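Local coordinates for OLD nuclease (Thermus scotoductus, PDB 6P74) that degrades linear or supercoiled double-stranded DNA from 5' to 3', nicks and linearizes circular DNA, and has DNA-stimulated ATPase activity, at the interface of chains A and B. Sequence-based numbering; all coordinates share one arbitrary frame. Chains: chain A/B, Putative ATP-dependent endonuclease of the OLD family.

The interface of chains A and B. Residues chain A 173, 221, 230-232, 234; chain B 181, 184, 219-221.
A:Leu231 and B:Phe221 pack at the centre of this part of the homodimer interface, in the dimerization domain. The A:Leu231 side chain runs obliquely against the phenyl ring, and its CD1 methyl lies 3.4 Å from B:Phe221 CD2. That methyl also meets B:Leu184, CD1 to CD1, at 3.8 Å. Its sister methyl CD2 and the branch carbon CG turn to B:Phe219, whose CB is 4.0 Å from A:Leu231 CG; these two side chains cross at about a right angle.

The far end of the B:Phe221 ring is met tip to tip by A:Phe173, CZ to CZ at 3.5 Å. B:Phe221 CZ lies in the plane of the A:Phe173 ring at its edge, whereas A:Phe173 CZ stands off the B:Phe221 plane, the rings nearly perpendicular. CG anti to the backbone N (chi1 -178°) points the A:Phe173 ring at chain B, where its CD1 is 3.6 Å from B:Leu184 CD2. Near the two-fold axis the side chains of A:Phe221 and B:Phe221 cross at about a right angle while their ring planes stay nearly parallel and offset, CD1 to CD1 at 3.8 Å, and each CB rests near the backbone carbonyl O of the other.

Polar contact comes from the backbone. A:Arg232 N donates to B:Gly220 O at 2.9 Å, with 160° at the hydrogen, forming an antiparallel beta bridge; the return bond from B:Gly220 N to A:Arg232 O is weak. The A:Arg232 side chain extends past the B:Phe221 backbone, while the amide end of A:Gln234 packs against B:Gly220.

The bridge pairs the start of strand 232-235 of chain A with the end of strand 217-220 of chain B. Beside it, helix 170-184 of chain B supplies B:Leu184, and the same helix of chain A reaches B:Phe221 through A:Phe173. Two-fold symmetry repeats the arrangement with chains exchanged. The contact centre lies about 62 Å from A:Arg487, the proposed Toprim active-site arginine.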
ATOM      1  N   PHE A 173      34.855  19.184  -7.059  1.00 96.61           N
ATOM      2  CA  PHE A 173      33.691  19.037  -6.195  1.00 96.27           C
ATOM      3  C   PHE A 173      33.998  18.164  -4.985  1.00 98.32           C
ATOM      4  O   PHE A 173      33.506  18.428  -3.880  1.00 89.75           O
ATOM      5  CB  PHE A 173      32.513  18.458  -6.969  1.00 91.57           C
ATOM      6  CG  PHE A 173      31.290  18.326  -6.135  1.00 94.17           C
ATOM      7  CD1 PHE A 173      30.409  19.390  -6.007  1.00 89.77           C
ATOM      8  CD2 PHE A 173      31.044  17.161  -5.421  1.00 91.33           C
ATOM      9  CE1 PHE A 173      29.292  19.283  -5.214  1.00 87.43           C
ATOM     10  CE2 PHE A 173      29.925  17.049  -4.632  1.00 90.32           C
ATOM     11  CZ  PHE A 173      29.045  18.113  -4.524  1.00 89.46           C
ATOM     12  N   PHE A 221      25.894  13.851   2.411  1.00 89.19           N
ATOM     13  CA  PHE A 221      24.691  14.143   1.636  1.00 93.14           C
ATOM     14  C   PHE A 221      24.910  14.029   0.134  1.00 98.23           C
ATOM     15  O   PHE A 221      24.123  14.588  -0.637  1.00100.10           O
ATOM     16  CB  PHE A 221      24.105  15.519   1.962  1.00 92.17           C
ATOM     17  CG  PHE A 221      25.084  16.474   2.498  1.00 98.14           C
ATOM     18  CD1 PHE A 221      25.985  17.101   1.654  1.00106.44           C
ATOM     19  CD2 PHE A 221      25.105  16.762   3.850  1.00102.51           C
ATOM     20  CE1 PHE A 221      26.908  17.996   2.157  1.00112.57           C
ATOM     21  CE2 PHE A 221      26.024  17.649   4.367  1.00104.96           C
ATOM     22  CZ  PHE A 221      26.930  18.269   3.518  1.00112.76           C
ATOM     23  N   SER A 230      22.254  13.005  -6.078  1.00 88.05           N
ATOM     24  CA  SER A 230      21.677  13.440  -4.817  1.00 90.43           C
ATOM     25  C   SER A 230      21.061  14.827  -4.917  1.00 81.64           C
ATOM     26  O   SER A 230      20.545  15.341  -3.915  1.00 84.01           O
ATOM     27  CB  SER A 230      22.748  13.417  -3.717  1.00100.22           C
ATOM     28  OG  SER A 230      23.969  12.881  -4.211  1.00108.81           O
ATOM     29  N   LEU A 231      21.111  15.456  -6.086  1.00 76.60           N
ATOM     30  CA  LEU A 231      20.510  16.769  -6.244  1.00 81.29           C
ATOM     31  C   LEU A 231      18.990  16.662  -6.132  1.00 86.23           C
ATOM     32  O   LEU A 231      18.375  15.713  -6.622  1.00 88.58           O
ATOM     33  CB  LEU A 231      20.913  17.371  -7.585  1.00 77.99           C
ATOM     34  CG  LEU A 231      21.488  18.776  -7.655  1.00 82.59           C
ATOM     35  CD1 LEU A 231      22.614  19.013  -6.646  1.00 79.57           C
ATOM     36  CD2 LEU A 231      21.996  18.993  -9.060  1.00 84.21           C
ATOM     37  N   ARG A 232      18.387  17.636  -5.464  1.00 84.36           N
ATOM     38  CA  ARG A 232      16.944  17.700  -5.339  1.00 87.83           C
ATOM     39  C   ARG A 232      16.498  19.131  -5.599  1.00 81.92           C
ATOM     40  O   ARG A 232      17.309  20.058  -5.614  1.00 79.21           O
ATOM     41  CB  ARG A 232      16.502  17.226  -3.953  1.00 95.48           C
ATOM     42  CG  ARG A 232      17.511  17.546  -2.873  1.00105.13           C
ATOM     43  CD  ARG A 232      17.001  17.173  -1.497  1.00115.54           C
ATOM     44  NE  ARG A 232      17.664  17.953  -0.450  1.00124.91           N
ATOM     45  CZ  ARG A 232      17.380  17.853   0.846  1.00129.86           C
ATOM     46  NH1 ARG A 232      16.445  17.005   1.259  1.00135.44           N
ATOM     47  NH2 ARG A 232      18.028  18.600   1.730  1.00127.18           N
ATOM     48  N   GLN A 234      14.513  22.158  -3.908  1.00 82.02           N
ATOM     49  CA  GLN A 234      14.146  22.521  -2.547  1.00 88.28           C
ATOM     50  C   GLN A 234      13.621  23.950  -2.523  1.00 94.75           C
ATOM     51  O   GLN A 234      13.765  24.701  -3.490  1.00 95.43           O
ATOM     52  CB  GLN A 234      15.324  22.328  -1.583  1.00 82.37           C
ATOM     53  CG  GLN A 234      16.666  22.611  -2.201  1.00 87.21           C
ATOM     54  CD  GLN A 234      17.813  22.084  -1.365  1.00 91.48           C
ATOM     55  OE1 GLN A 234      17.836  20.912  -0.985  1.00 92.23           O
ATOM     56  NE2 GLN A 234      18.773  22.951  -1.073  1.00 90.48           N
TER
ATOM     57  N   MET B 181      28.091  23.972  -4.406  1.00 85.40           N
ATOM     58  CA  MET B 181      26.985  24.078  -5.355  1.00 89.95           C
ATOM     59  C   MET B 181      27.378  24.863  -6.604  1.00 94.15           C
ATOM     60  O   MET B 181      26.864  24.586  -7.695  1.00 92.11           O
ATOM     61  CB  MET B 181      25.766  24.717  -4.685  1.00 88.92           C
ATOM     62  CG  MET B 181      24.900  23.729  -3.915  1.00 94.59           C
ATOM     63  SD  MET B 181      24.264  22.366  -4.937  1.00 93.91           S
ATOM     64  CE  MET B 181      23.249  23.285  -6.094  1.00 94.10           C
ATOM     65  N   LEU B 184      28.698  22.846  -9.424  1.00 93.44           N
ATOM     66  CA  LEU B 184      27.666  22.126 -10.159  1.00 95.60           C
ATOM     67  C   LEU B 184      26.891  23.031 -11.104  1.00 99.23           C
ATOM     68  O   LEU B 184      26.426  22.572 -12.156  1.00 98.56           O
ATOM     69  CB  LEU B 184      26.691  21.469  -9.184  1.00 92.63           C
ATOM     70  CG  LEU B 184      27.327  20.480  -8.219  1.00 93.86           C
ATOM     71  CD1 LEU B 184      26.236  19.699  -7.494  1.00 86.31           C
ATOM     72  CD2 LEU B 184      28.293  19.560  -8.966  1.00 89.28           C
ATOM     73  N   PHE B 219      18.071  23.911  -7.074  1.00 82.33           N
ATOM     74  CA  PHE B 219      18.780  22.669  -6.822  1.00 85.46           C
ATOM     75  C   PHE B 219      19.620  22.765  -5.543  1.00 90.77           C
ATOM     76  O   PHE B 219      19.918  23.853  -5.041  1.00 91.23           O
ATOM     77  CB  PHE B 219      19.689  22.334  -8.004  1.00 84.66           C
ATOM     78  CG  PHE B 219      18.960  21.838  -9.232  1.00 79.64           C
ATOM     79  CD1 PHE B 219      18.038  20.807  -9.148  1.00 80.31           C
ATOM     80  CD2 PHE B 219      19.232  22.392 -10.481  1.00 78.12           C
ATOM     81  CE1 PHE B 219      17.377  20.344 -10.294  1.00 79.83           C
ATOM     82  CE2 PHE B 219      18.584  21.934 -11.621  1.00 75.35           C
ATOM     83  CZ  PHE B 219      17.667  20.904 -11.533  1.00 71.49           C
ATOM     84  N   GLY B 220      20.012  21.608  -5.031  1.00 93.34           N
ATOM     85  CA  GLY B 220      20.861  21.527  -3.860  1.00 94.16           C
ATOM     86  C   GLY B 220      20.762  20.149  -3.239  1.00 93.19           C
ATOM     87  O   GLY B 220      19.971  19.305  -3.671  1.00 92.70           O
ATOM     88  N   PHE B 221      21.592  19.927  -2.206  1.00 89.19           N
ATOM     89  CA  PHE B 221      21.468  18.691  -1.436  1.00 93.14           C
ATOM     90  C   PHE B 221      21.424  18.930   0.066  1.00 98.23           C
ATOM     91  O   PHE B 221      21.690  18.000   0.835  1.00100.10           O
ATOM     92  CB  PHE B 221      22.578  17.688  -1.760  1.00 92.17           C
ATOM     93  CG  PHE B 221      23.804  18.302  -2.286  1.00 98.14           C
ATOM     94  CD1 PHE B 221      24.688  18.944  -1.435  1.00106.44           C
ATOM     95  CD2 PHE B 221      24.092  18.233  -3.637  1.00102.51           C
ATOM     96  CE1 PHE B 221      25.838  19.524  -1.929  1.00112.57           C
ATOM     97  CE2 PHE B 221      25.233  18.812  -4.145  1.00104.96           C
ATOM     98  CZ  PHE B 221      26.111  19.461  -3.288  1.00112.76           C
TER